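Local coordinates for protein endopolygalacturonase (Chondrostereum purpureum, PDB 1KCC) that probably hydrolyses alpha-1,4 linkages between galacturonic acid units of polygalacturonan, as a glycosyl hydrolase of family 28, at residues 180-185 with 208-213; 225-230 with 239-244; 258-263 with 273-278. All coordinates share one frame; numbering follows the deposited sequence. Where two conformers were deposited one is given.

Contact 1. Residues 180-185 with 208-213. With NAG (2-acetamido-2-deoxy-beta-D-glucopyranose), chain D.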
loop_
_atom_site.group_PDB
_atom_site.type_symbol
_atom_site.label_atom_id
_atom_site.label_comp_id
_atom_site.label_asym_id
_atom_site.label_seq_id
_atom_site.Cartn_x
_atom_site.Cartn_y
_atom_site.Cartn_z
ATOM N N ASP A 180 -6.606 -7.557 -2.268
ATOM C CA ASP A 180 -7.078 -8.935 -2.227
ATOM C C ASP A 180 -6.241 -9.654 -1.192
ATOM O O ASP A 180 -5.035 -9.357 -1.071
ATOM C CB ASP A 180 -6.904 -9.588 -3.611
ATOM C CG ASP A 180 -7.640 -10.876 -3.810
ATOM O OD1 ASP A 180 -8.713 -11.096 -3.264
ATOM O OD2 ASP A 180 -7.146 -11.695 -4.653
ATOM N N GLY A 181 -6.849 -10.617 -0.517
ATOM C CA GLY A 181 -6.089 -11.504 0.362
ATOM C C GLY A 181 -6.566 -11.533 1.786
ATOM O O GLY A 181 -7.363 -10.709 2.253
ATOM N N ASN A 182 -6.068 -12.583 2.478
ATOM C CA ASN A 182 -6.394 -12.856 3.855
ATOM C C ASN A 182 -5.146 -12.740 4.734
ATOM O O ASN A 182 -4.068 -13.181 4.320
ATOM C CB ASN A 182 -6.947 -14.305 4.000
ATOM C CG ASN A 182 -7.357 -14.611 5.424
ATOM O OD1 ASN A 182 -8.337 -14.054 5.947
ATOM N ND2 ASN A 182 -6.657 -15.523 6.080
ATOM N N ASN A 183 -5.342 -12.221 5.967
ATOM C CA ASN A 183 -4.304 -12.208 6.978
ATOM C C ASN A 183 -3.175 -11.255 6.582
ATOM O O ASN A 183 -2.073 -11.661 6.255
ATOM C CB ASN A 183 -3.721 -13.639 7.261
ATOM C CG ASN A 183 -2.673 -13.548 8.371
ATOM O OD1 ASN A 183 -2.612 -12.638 9.204
ATOM N ND2 ASN A 183 -1.795 -14.535 8.354
ATOM N N ILE A 184 -3.536 -9.964 6.675
ATOM C CA ILE A 184 -2.641 -8.863 6.268
ATOM C C ILE A 184 -2.527 -7.908 7.427
ATOM O O ILE A 184 -3.544 -7.433 7.941
ATOM C CB ILE A 184 -3.132 -8.179 4.985
ATOM C CG1 ILE A 184 -3.163 -9.213 3.823
ATOM C CG2 ILE A 184 -2.234 -7.027 4.604
ATOM C CD1 ILE A 184 -4.034 -8.825 2.684
ATOM N N ARG A 185 -1.296 -7.615 7.825
ATOM C CA ARG A 185 -1.019 -6.762 8.969
ATOM C C ARG A 185 -0.148 -5.613 8.503
ATOM O O ARG A 185 0.890 -5.837 7.885
ATOM C CB ARG A 185 -0.306 -7.587 10.044
ATOM C CG ARG A 185 0.005 -6.788 11.304
ATOM C CD ARG A 185 0.726 -7.691 12.350
ATOM N NE ARG A 185 -0.309 -8.340 13.034
ATOM C CZ ARG A 185 -0.951 -8.064 14.187
ATOM N NH1 ARG A 185 -0.631 -7.053 14.944
ATOM N NH2 ARG A 185 -1.893 -8.918 14.436
ATOM N N VAL A 208 -10.982 -9.375 0.643
ATOM C CA VAL A 208 -9.993 -8.976 1.640
ATOM C C VAL A 208 -10.537 -9.375 3.008
ATOM O O VAL A 208 -11.709 -9.105 3.308
ATOM C CB VAL A 208 -9.731 -7.476 1.575
ATOM C CG1 VAL A 208 -8.915 -7.001 2.773
ATOM C CG2 VAL A 208 -8.985 -7.133 0.276
ATOM N N SER A 209 -9.718 -10.061 3.806
ATOM C CA SER A 209 -10.217 -10.500 5.120
ATOM C C SER A 209 -9.086 -10.540 6.113
ATOM O O SER A 209 -7.908 -10.733 5.780
ATOM C CB SER A 209 -10.869 -11.871 5.017
ATOM O OG SER A 209 -10.022 -12.794 4.336
ATOM N N ASN A 210 -9.478 -10.386 7.384
ATOM C CA ASN A 210 -8.554 -10.522 8.505
ATOM C C ASN A 210 -7.346 -9.583 8.355
ATOM O O ASN A 210 -6.178 -9.998 8.255
ATOM C CB ASN A 210 -8.120 -11.987 8.738
ATOM C CG ASN A 210 -9.353 -12.798 9.109
ATOM O OD1 ASN A 210 -9.685 -13.787 8.418
ATOM N ND2 ASN A 210 -10.011 -12.396 10.133
ATOM N N VAL A 211 -7.687 -8.297 8.348
ATOM C CA VAL A 211 -6.708 -7.222 8.204
ATOM C C VAL A 211 -6.544 -6.538 9.567
ATOM O O VAL A 211 -7.561 -6.229 10.237
ATOM C CB VAL A 211 -7.159 -6.192 7.170
ATOM C CG1 VAL A 211 -6.275 -4.961 7.117
ATOM C CG2 VAL A 211 -7.253 -6.826 5.789
ATOM N N VAL A 212 -5.314 -6.291 9.955
ATOM C CA VAL A 212 -5.009 -5.513 11.161
ATOM C C VAL A 212 -4.181 -4.307 10.753
ATOM O O VAL A 212 -3.106 -4.466 10.150
ATOM C CB VAL A 212 -4.260 -6.380 12.221
ATOM C CG1 VAL A 212 -3.799 -5.481 13.360
ATOM C CG2 VAL A 212 -5.151 -7.499 12.710
ATOM N N ILE A 213 -4.683 -3.115 11.067
ATOM C CA ILE A 213 -4.042 -1.831 10.784
ATOM C C ILE A 213 -3.736 -1.234 12.145
ATOM O O ILE A 213 -4.657 -0.723 12.807
ATOM C CB ILE A 213 -4.971 -0.943 9.918
ATOM C CG1 ILE A 213 -5.237 -1.616 8.583
ATOM C CG2 ILE A 213 -4.353 0.441 9.776
ATOM C CD1 ILE A 213 -6.079 -1.247 7.482
HETATM C C1 NAG D . -1.347 -18.417 3.698
HETATM C C2 NAG D . -1.319 -19.285 4.997
HETATM C C3 NAG D . -2.117 -20.563 4.618
HETATM C C4 NAG D . -3.533 -20.147 4.216
HETATM C C5 NAG D . -3.683 -18.992 3.212
HETATM C C6 NAG D . -4.991 -18.237 3.539
HETATM C C7 NAG D . 0.879 -19.307 6.265
HETATM C C8 NAG D . 2.187 -19.913 6.268
HETATM N N2 NAG D . 0.038 -19.739 5.274
HETATM O O3 NAG D . -2.280 -21.336 5.849
HETATM O O4 NAG D . -4.277 -21.359 3.857
HETATM O O5 NAG D . -2.684 -17.972 3.521
HETATM O O6 NAG D . -4.658 -17.235 4.533
HETATM O O7 NAG D . 0.597 -18.472 7.082
HETATM O O HOH W 1 -3.892 -10.290 10.307
#
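G181 O accepts from S209 N at 2.9 Å where two neighbouring coils of a right-handed parallel beta-helix, the fold of family 28 glycosidases, lie one on the next. Residues 180-185 and 208-213 run parallel and in register. Both chains turn a corner here, the first at N182 and N183, the second at N210. N183 N donates to S209 O at 3.0 Å. The pattern continues past the corner. I184 N gives its hydrogen to N210 O, and V212 N gives its own to I184 O, so backbone bonds join the coils on both sides of the N210 corner.

R185 lies alongside V212 on the outer face, both side chains pointing the same way. Its CB and CG pass V212 O, the CG at 4.0 Å. The CG is anti to the backbone N (chi1 -179°), and the chain stays extended until chi3 (-85°), where it bends. That bend brings one face of the guanidinium over V212 CG1. This methyl sits 3.7 Å from the guanidinium plane, offset toward the rim. R185 NH1 and CZ both meet it, while R185 NH2 reaches V212 CG2 at 4.0 Å. NH1 also forms a salt bridge with E187. On the other face, V208 and V211 join I184 in the hydrophobic interior, against I178 of strand 176-179.

N183 ND2 bonds to N161 of the preceding coil. A water links the two corners, donating to N183 OD1 at 2.9 Å and to N210 O at 3.1 Å.

Contact 2. Residues 225-230 with 239-244. With GTR (beta-D-galactopyranuronic acid), chain B.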
loop_
_atom_site.group_PDB
_atom_site.type_symbol
_atom_site.label_atom_id
_atom_site.label_comp_id
_atom_site.label_asym_id
_atom_site.label_seq_id
_atom_site.Cartn_x
_atom_site.Cartn_y
_atom_site.Cartn_z
ATOM N N VAL A 225 -8.110 6.787 6.862
ATOM C CA VAL A 225 -8.286 5.392 6.463
ATOM C C VAL A 225 -9.517 5.303 5.558
ATOM O O VAL A 225 -10.502 6.035 5.736
ATOM C CB VAL A 225 -8.396 4.424 7.669
ATOM C CG1 VAL A 225 -7.153 4.487 8.521
ATOM C CG2 VAL A 225 -9.655 4.735 8.510
ATOM N N ARG A 226 -9.425 4.390 4.593
ATOM C CA ARG A 226 -10.520 4.134 3.681
ATOM C C ARG A 226 -10.727 2.643 3.460
ATOM O O ARG A 226 -9.764 1.887 3.363
ATOM C CB ARG A 226 -10.275 4.724 2.297
ATOM C CG ARG A 226 -10.556 6.198 2.163
ATOM C CD ARG A 226 -10.579 6.480 0.594
ATOM N NE ARG A 226 -9.174 6.368 0.172
ATOM C CZ ARG A 226 -8.835 6.700 -1.105
ATOM N NH1 ARG A 226 -9.748 7.090 -1.986
ATOM N NH2 ARG A 226 -7.538 6.592 -1.474
ATOM N N ILE A 227 -11.988 2.282 3.305
ATOM C CA ILE A 227 -12.367 1.001 2.677
ATOM C C ILE A 227 -13.225 1.377 1.503
ATOM O O ILE A 227 -14.304 1.962 1.682
ATOM C CB ILE A 227 -13.104 0.035 3.635
ATOM C CG1 ILE A 227 -12.291 -0.109 4.942
ATOM C CG2 ILE A 227 -13.350 -1.291 2.916
ATOM C CD1 ILE A 227 -13.000 -1.054 5.929
ATOM N N LYS A 228 -12.721 1.120 0.282
ATOM C CA LYS A 228 -13.380 1.544 -0.944
ATOM C C LYS A 228 -13.677 0.344 -1.794
ATOM O O LYS A 228 -12.791 -0.481 -2.066
ATOM C CB LYS A 228 -12.487 2.558 -1.732
ATOM C CG LYS A 228 -10.989 2.386 -1.628
ATOM C CD LYS A 228 -10.215 3.317 -2.634
ATOM C CE LYS A 228 -8.715 3.243 -2.272
ATOM N NZ LYS A 228 -7.894 3.906 -3.329
ATOM N N ALA A 229 -14.917 0.225 -2.242
ATOM C CA ALA A 229 -15.309 -0.807 -3.205
ATOM C C ALA A 229 -15.903 -0.135 -4.419
ATOM O O ALA A 229 -16.710 0.785 -4.298
ATOM C CB ALA A 229 -16.315 -1.792 -2.638
ATOM N N GLN A 230 -15.504 -0.633 -5.596
ATOM C CA GLN A 230 -16.129 -0.173 -6.805
ATOM C C GLN A 230 -17.644 -0.366 -6.723
ATOM O O GLN A 230 -18.127 -1.458 -6.379
ATOM C CB GLN A 230 -15.585 -0.997 -8.012
ATOM C CG GLN A 230 -14.098 -0.679 -8.164
ATOM C CD GLN A 230 -13.267 -1.559 -9.043
ATOM O OE1 GLN A 230 -13.870 -2.096 -9.968
ATOM N NE2 GLN A 230 -11.972 -1.686 -8.913
ATOM N N SER A 239 -13.988 -8.390 4.954
ATOM C CA SER A 239 -14.517 -8.919 6.207
ATOM C C SER A 239 -13.438 -9.047 7.246
ATOM O O SER A 239 -12.438 -9.726 7.024
ATOM C CB SER A 239 -15.180 -10.284 5.957
ATOM O OG SER A 239 -15.878 -10.746 7.115
ATOM N N GLY A 240 -13.669 -8.476 8.428
ATOM C CA GLY A 240 -12.724 -8.701 9.524
ATOM C C GLY A 240 -11.554 -7.700 9.458
ATOM O O GLY A 240 -10.465 -8.101 9.043
ATOM N N VAL A 241 -11.824 -6.443 9.749
ATOM C CA VAL A 241 -10.828 -5.374 9.683
ATOM C C VAL A 241 -10.759 -4.748 11.064
ATOM O O VAL A 241 -11.797 -4.373 11.615
ATOM C CB VAL A 241 -11.172 -4.315 8.654
ATOM C CG1 VAL A 241 -10.118 -3.189 8.620
ATOM C CG2 VAL A 241 -11.355 -4.956 7.284
ATOM N N THR A 242 -9.535 -4.635 11.615
ATOM C CA THR A 242 -9.373 -4.006 12.933
ATOM C C THR A 242 -8.361 -2.868 12.795
ATOM O O THR A 242 -7.217 -3.093 12.405
ATOM C CB THR A 242 -8.840 -5.020 13.950
ATOM O OG1 THR A 242 -9.744 -6.098 14.037
ATOM C CG2 THR A 242 -8.735 -4.341 15.325
ATOM N N TYR A 243 -8.825 -1.678 13.160
ATOM C CA TYR A 243 -7.979 -0.502 13.290
ATOM C C TYR A 243 -7.666 -0.319 14.769
ATOM O O TYR A 243 -8.598 -0.243 15.590
ATOM C CB TYR A 243 -8.696 0.750 12.769
ATOM C CG TYR A 243 -9.048 0.694 11.310
ATOM C CD1 TYR A 243 -8.111 1.019 10.359
ATOM C CD2 TYR A 243 -10.318 0.330 10.898
ATOM C CE1 TYR A 243 -8.402 0.973 8.996
ATOM C CE2 TYR A 243 -10.655 0.272 9.546
ATOM C CZ TYR A 243 -9.693 0.604 8.612
ATOM O OH TYR A 243 -10.043 0.532 7.274
ATOM N N ASP A 244 -6.368 -0.215 15.111
ATOM C CA ASP A 244 -5.925 -0.236 16.500
ATOM C C ASP A 244 -4.768 0.727 16.620
ATOM O O ASP A 244 -3.771 0.573 15.893
ATOM C CB ASP A 244 -5.549 -1.695 16.812
ATOM C CG ASP A 244 -5.094 -1.985 18.208
ATOM O OD1 ASP A 244 -4.525 -1.074 18.886
ATOM O OD2 ASP A 244 -5.404 -3.148 18.624
HETATM C C1 GTR B . -6.876 9.875 -7.379
HETATM C C2 GTR B . -6.215 9.052 -8.473
HETATM C C3 GTR B . -6.935 7.815 -8.665
HETATM C C4 GTR B . -7.020 6.975 -7.355
HETATM C C5 GTR B . -7.625 7.924 -6.301
HETATM C C6 GTR B . -7.655 7.256 -4.941
HETATM O O1 GTR B . -6.188 11.068 -7.157
HETATM O O2 GTR B . -6.189 9.832 -9.685
HETATM O O3 GTR B . -6.237 6.997 -9.697
HETATM O O4 GTR B . -5.714 6.509 -6.984
HETATM O O5 GTR B . -6.853 9.137 -6.163
HETATM O O6A GTR B . -6.931 7.626 -3.991
HETATM O O6B GTR B . -8.468 6.330 -4.845
HETATM O O HOH W 2 -8.109 1.028 5.429
#
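The interior of the parallel beta-helix is filled here between two walls of one coil. Strand 226-230 carries part of the galacturonate site on its outer side, and strand 239-244 faces it across the core. The axes of 226-230 and 239-244 come within 11.0 Å, and their directions differ by 155°, close to antiparallel, so the side chains must bridge the gap. Y243 does most of this. V225 meets its ring from the opposite direction, with V225 CB 3.7 Å from Y243 CE1 and V225 CG2 over one face. F280 stacks with the same ring. Past the ring, I227 CG1 lies 3.3 Å from Y243 OH. CG1 of I227 stands beside its own backbone N (chi1 -51°), and its CD1 continues toward V241 CG2.

R226 and K228 point out of the core, to the bound galacturonate. The R226 guanidinium turns its edge to the carboxylate. R226 NH2 donates to galacturonate O6A at 2.8 Å, nearly straight at 167°, and R226 NH1 to O6B, bent at the hydrogen. K228 NZ also donates to galacturonate O6B, at 2.9 Å, and K228 CE lies over the centre of the guanidinium. D174 makes salt bridges with both R226 and K228, which probably balances the paired positive charges.

Inside, the Y243 hydroxyl is linked to the backbone through a water. Y243 OH donates to this water, in the plane of the ring, at 2.7 Å, and the water donates to R226 O at 2.8 Å.

Contact 3. Residues 258-263 with 273-278. With GTR (beta-D-galactopyranuronic acid), chain B.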
loop_
_atom_site.group_PDB
_atom_site.type_symbol
_atom_site.label_atom_id
_atom_site.label_comp_id
_atom_site.label_asym_id
_atom_site.label_seq_id
_atom_site.Cartn_x
_atom_site.Cartn_y
_atom_site.Cartn_z
ATOM N N ILE A 258 -15.661 4.997 4.408
ATOM C CA ILE A 258 -15.988 3.594 4.129
ATOM C C ILE A 258 -17.068 3.686 3.084
ATOM O O ILE A 258 -18.165 4.170 3.415
ATOM C CB ILE A 258 -16.405 2.861 5.412
ATOM C CG1 ILE A 258 -15.172 2.838 6.331
ATOM C CG2 ILE A 258 -16.972 1.453 5.105
ATOM C CD1 ILE A 258 -15.192 2.270 7.632
ATOM N N SER A 259 -16.806 3.242 1.855
ATOM C CA SER A 259 -17.709 3.556 0.784
ATOM C C SER A 259 -17.741 2.469 -0.287
ATOM O O SER A 259 -16.709 1.991 -0.732
ATOM C CB SER A 259 -17.259 4.862 0.114
ATOM O OG SER A 259 -18.045 5.110 -1.052
ATOM N N GLN A 260 -18.970 2.174 -0.724
ATOM C CA GLN A 260 -19.240 1.262 -1.818
ATOM C C GLN A 260 -19.669 1.986 -3.074
ATOM O O GLN A 260 -20.259 1.420 -4.003
ATOM C CB GLN A 260 -20.259 0.208 -1.373
ATOM C CG GLN A 260 -19.605 -0.747 -0.389
ATOM C CD GLN A 260 -20.598 -1.593 0.390
ATOM O OE1 GLN A 260 -21.745 -1.176 0.641
ATOM N NE2 GLN A 260 -20.168 -2.756 0.857
ATOM N N SER A 261 -19.278 3.272 -3.166
ATOM C CA SER A 261 -19.618 4.117 -4.346
ATOM C C SER A 261 -18.424 4.403 -5.233
ATOM O O SER A 261 -18.557 5.206 -6.178
ATOM C CB SER A 261 -20.178 5.478 -3.870
ATOM O OG SER A 261 -21.343 5.267 -3.112
ATOM N N TYR A 262 -17.255 3.791 -5.013
ATOM C CA TYR A 262 -16.027 4.154 -5.736
ATOM C C TYR A 262 -16.240 4.008 -7.221
ATOM O O TYR A 262 -16.833 3.021 -7.681
ATOM C CB TYR A 262 -14.896 3.233 -5.234
ATOM C CG TYR A 262 -13.528 3.753 -5.672
ATOM C CD1 TYR A 262 -12.855 4.708 -4.873
ATOM C CD2 TYR A 262 -12.945 3.306 -6.812
ATOM C CE1 TYR A 262 -11.615 5.197 -5.246
ATOM C CE2 TYR A 262 -11.672 3.793 -7.214
ATOM C CZ TYR A 262 -11.045 4.736 -6.406
ATOM O OH TYR A 262 -9.791 5.199 -6.797
ATOM N N PRO A 263 -15.636 4.842 -8.074
ATOM C CA PRO A 263 -14.609 5.868 -7.810
ATOM C C PRO A 263 -15.122 7.178 -7.238
ATOM O O PRO A 263 -14.354 8.084 -6.967
ATOM C CB PRO A 263 -14.007 6.094 -9.206
ATOM C CG PRO A 263 -15.146 5.895 -10.131
ATOM C CD PRO A 263 -15.930 4.735 -9.525
ATOM N N ALA A 273 -20.272 -5.978 -2.980
ATOM C CA ALA A 273 -18.971 -6.122 -2.306
ATOM C C ALA A 273 -19.177 -5.907 -0.816
ATOM O O ALA A 273 -18.649 -4.957 -0.215
ATOM C CB ALA A 273 -17.980 -5.068 -2.860
ATOM N N PRO A 274 -19.963 -6.787 -0.173
ATOM C CA PRO A 274 -20.325 -6.563 1.234
ATOM C C PRO A 274 -19.100 -6.369 2.129
ATOM O O PRO A 274 -18.106 -7.066 2.050
ATOM C CB PRO A 274 -21.055 -7.886 1.628
ATOM C CG PRO A 274 -20.737 -8.848 0.513
ATOM C CD PRO A 274 -20.607 -7.993 -0.730
ATOM N N PHE A 275 -19.256 -5.419 3.056
ATOM C CA PHE A 275 -18.298 -5.149 4.113
ATOM C C PHE A 275 -18.849 -5.662 5.438
ATOM O O PHE A 275 -20.029 -5.371 5.769
ATOM C CB PHE A 275 -17.989 -3.672 4.322
ATOM C CG PHE A 275 -17.424 -2.944 3.124
ATOM C CD1 PHE A 275 -16.892 -3.600 2.014
ATOM C CD2 PHE A 275 -17.431 -1.540 3.157
ATOM C CE1 PHE A 275 -16.376 -2.820 0.969
ATOM C CE2 PHE A 275 -16.894 -0.782 2.135
ATOM C CZ PHE A 275 -16.379 -1.451 1.040
ATOM N N SER A 276 -18.049 -6.400 6.201
ATOM C CA SER A 276 -18.503 -6.866 7.499
ATOM C C SER A 276 -17.373 -6.786 8.520
ATOM O O SER A 276 -16.176 -6.825 8.190
ATOM C CB SER A 276 -19.031 -8.291 7.412
ATOM O OG SER A 276 -18.134 -9.152 6.883
ATOM N N ASP A 277 -17.786 -6.656 9.762
ATOM C CA ASP A 277 -16.897 -6.763 10.926
ATOM C C ASP A 277 -15.683 -5.816 10.839
ATOM O O ASP A 277 -14.544 -6.245 10.827
ATOM C CB ASP A 277 -16.459 -8.195 11.124
ATOM C CG ASP A 277 -17.633 -9.093 11.347
ATOM O OD1 ASP A 277 -18.799 -8.652 11.560
ATOM O OD2 ASP A 277 -17.374 -10.344 11.346
ATOM N N VAL A 278 -15.992 -4.515 10.822
ATOM C CA VAL A 278 -14.997 -3.464 10.758
ATOM C C VAL A 278 -14.979 -2.746 12.128
ATOM O O VAL A 278 -15.995 -2.153 12.501
ATOM C CB VAL A 278 -15.316 -2.452 9.633
ATOM C CG1 VAL A 278 -14.320 -1.321 9.643
ATOM C CG2 VAL A 278 -15.357 -3.180 8.293
HETATM C C1 GTR B . -6.876 9.875 -7.379
HETATM C C2 GTR B . -6.215 9.052 -8.473
HETATM C C3 GTR B . -6.935 7.815 -8.665
HETATM C C4 GTR B . -7.020 6.975 -7.355
HETATM C C5 GTR B . -7.625 7.924 -6.301
HETATM C C6 GTR B . -7.655 7.256 -4.941
HETATM O O1 GTR B . -6.188 11.068 -7.157
HETATM O O2 GTR B . -6.189 9.832 -9.685
HETATM O O3 GTR B . -6.237 6.997 -9.697
HETATM O O4 GTR B . -5.714 6.509 -6.984
HETATM O O5 GTR B . -6.853 9.137 -6.163
HETATM O O6A GTR B . -6.931 7.626 -3.991
HETATM O O6B GTR B . -8.468 6.330 -4.845
#
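The F275 ring has the Q260 amide over one face and I258 CG2 and S259 O at its edge. All lie in the core of the beta-helix, where strand 254-259 gives way to a turn. Q260 NE2 stands 3.5 Å above the plane of the F275 ring, over its centre, and the amide plane is turned 49° from the ring plane. Q260 CG covers the same ring in a CH-pi contact, 3.9 Å from the F275 centroid. Beyond CG the Q260 chain is extended (chi2 165°), which carries the amide along the ring from F275 CZ toward F275 CG. There Q260 NE2 makes a weak hydrogen bond to A273 O. The other end of the amide, OE1, accepts from the backbone N of N302.

At the edge, I258 CG2 comes to 3.6 Å from F275 CD2. I258 CD1 reaches on to V278 CG1, and W307 packs against I258, F275 and V278.

After S259 the chain turns. S259 OG accepts from S261 N at 3.1 Å, forming an ST turn, and S259 OG is also hydrogen-bonded to the backbone O of D265. Just beyond, P263 CB covers one face of the Y262 ring, offset toward its rim. Y262 turns its hydroxyl edge to the bound galacturonate, and Y262 OH donates to galacturonate O6B at 2.6 Å.

In the fold
The three contacts follow one another along the chain and along the same beta-helix. Contact 1 joins neighbouring coils at a corner. Contacts 2 and 3 each cross the interior. The centres of contacts 1 and 2 lie about 9 Å apart, and those of 2 and 3 about 8 Å. Strand 207-221 pairs with 237-244, which pairs with 275-280. On another wall, 226-230 pairs with 254-259. Backbone hydrogen bonds, such as S259 N to I227 O and probably V211 N to G240 O, join the contacts. Contacts 2 and 3 both reach the carboxylate of one galacturonate, so successive coils contribute to one site.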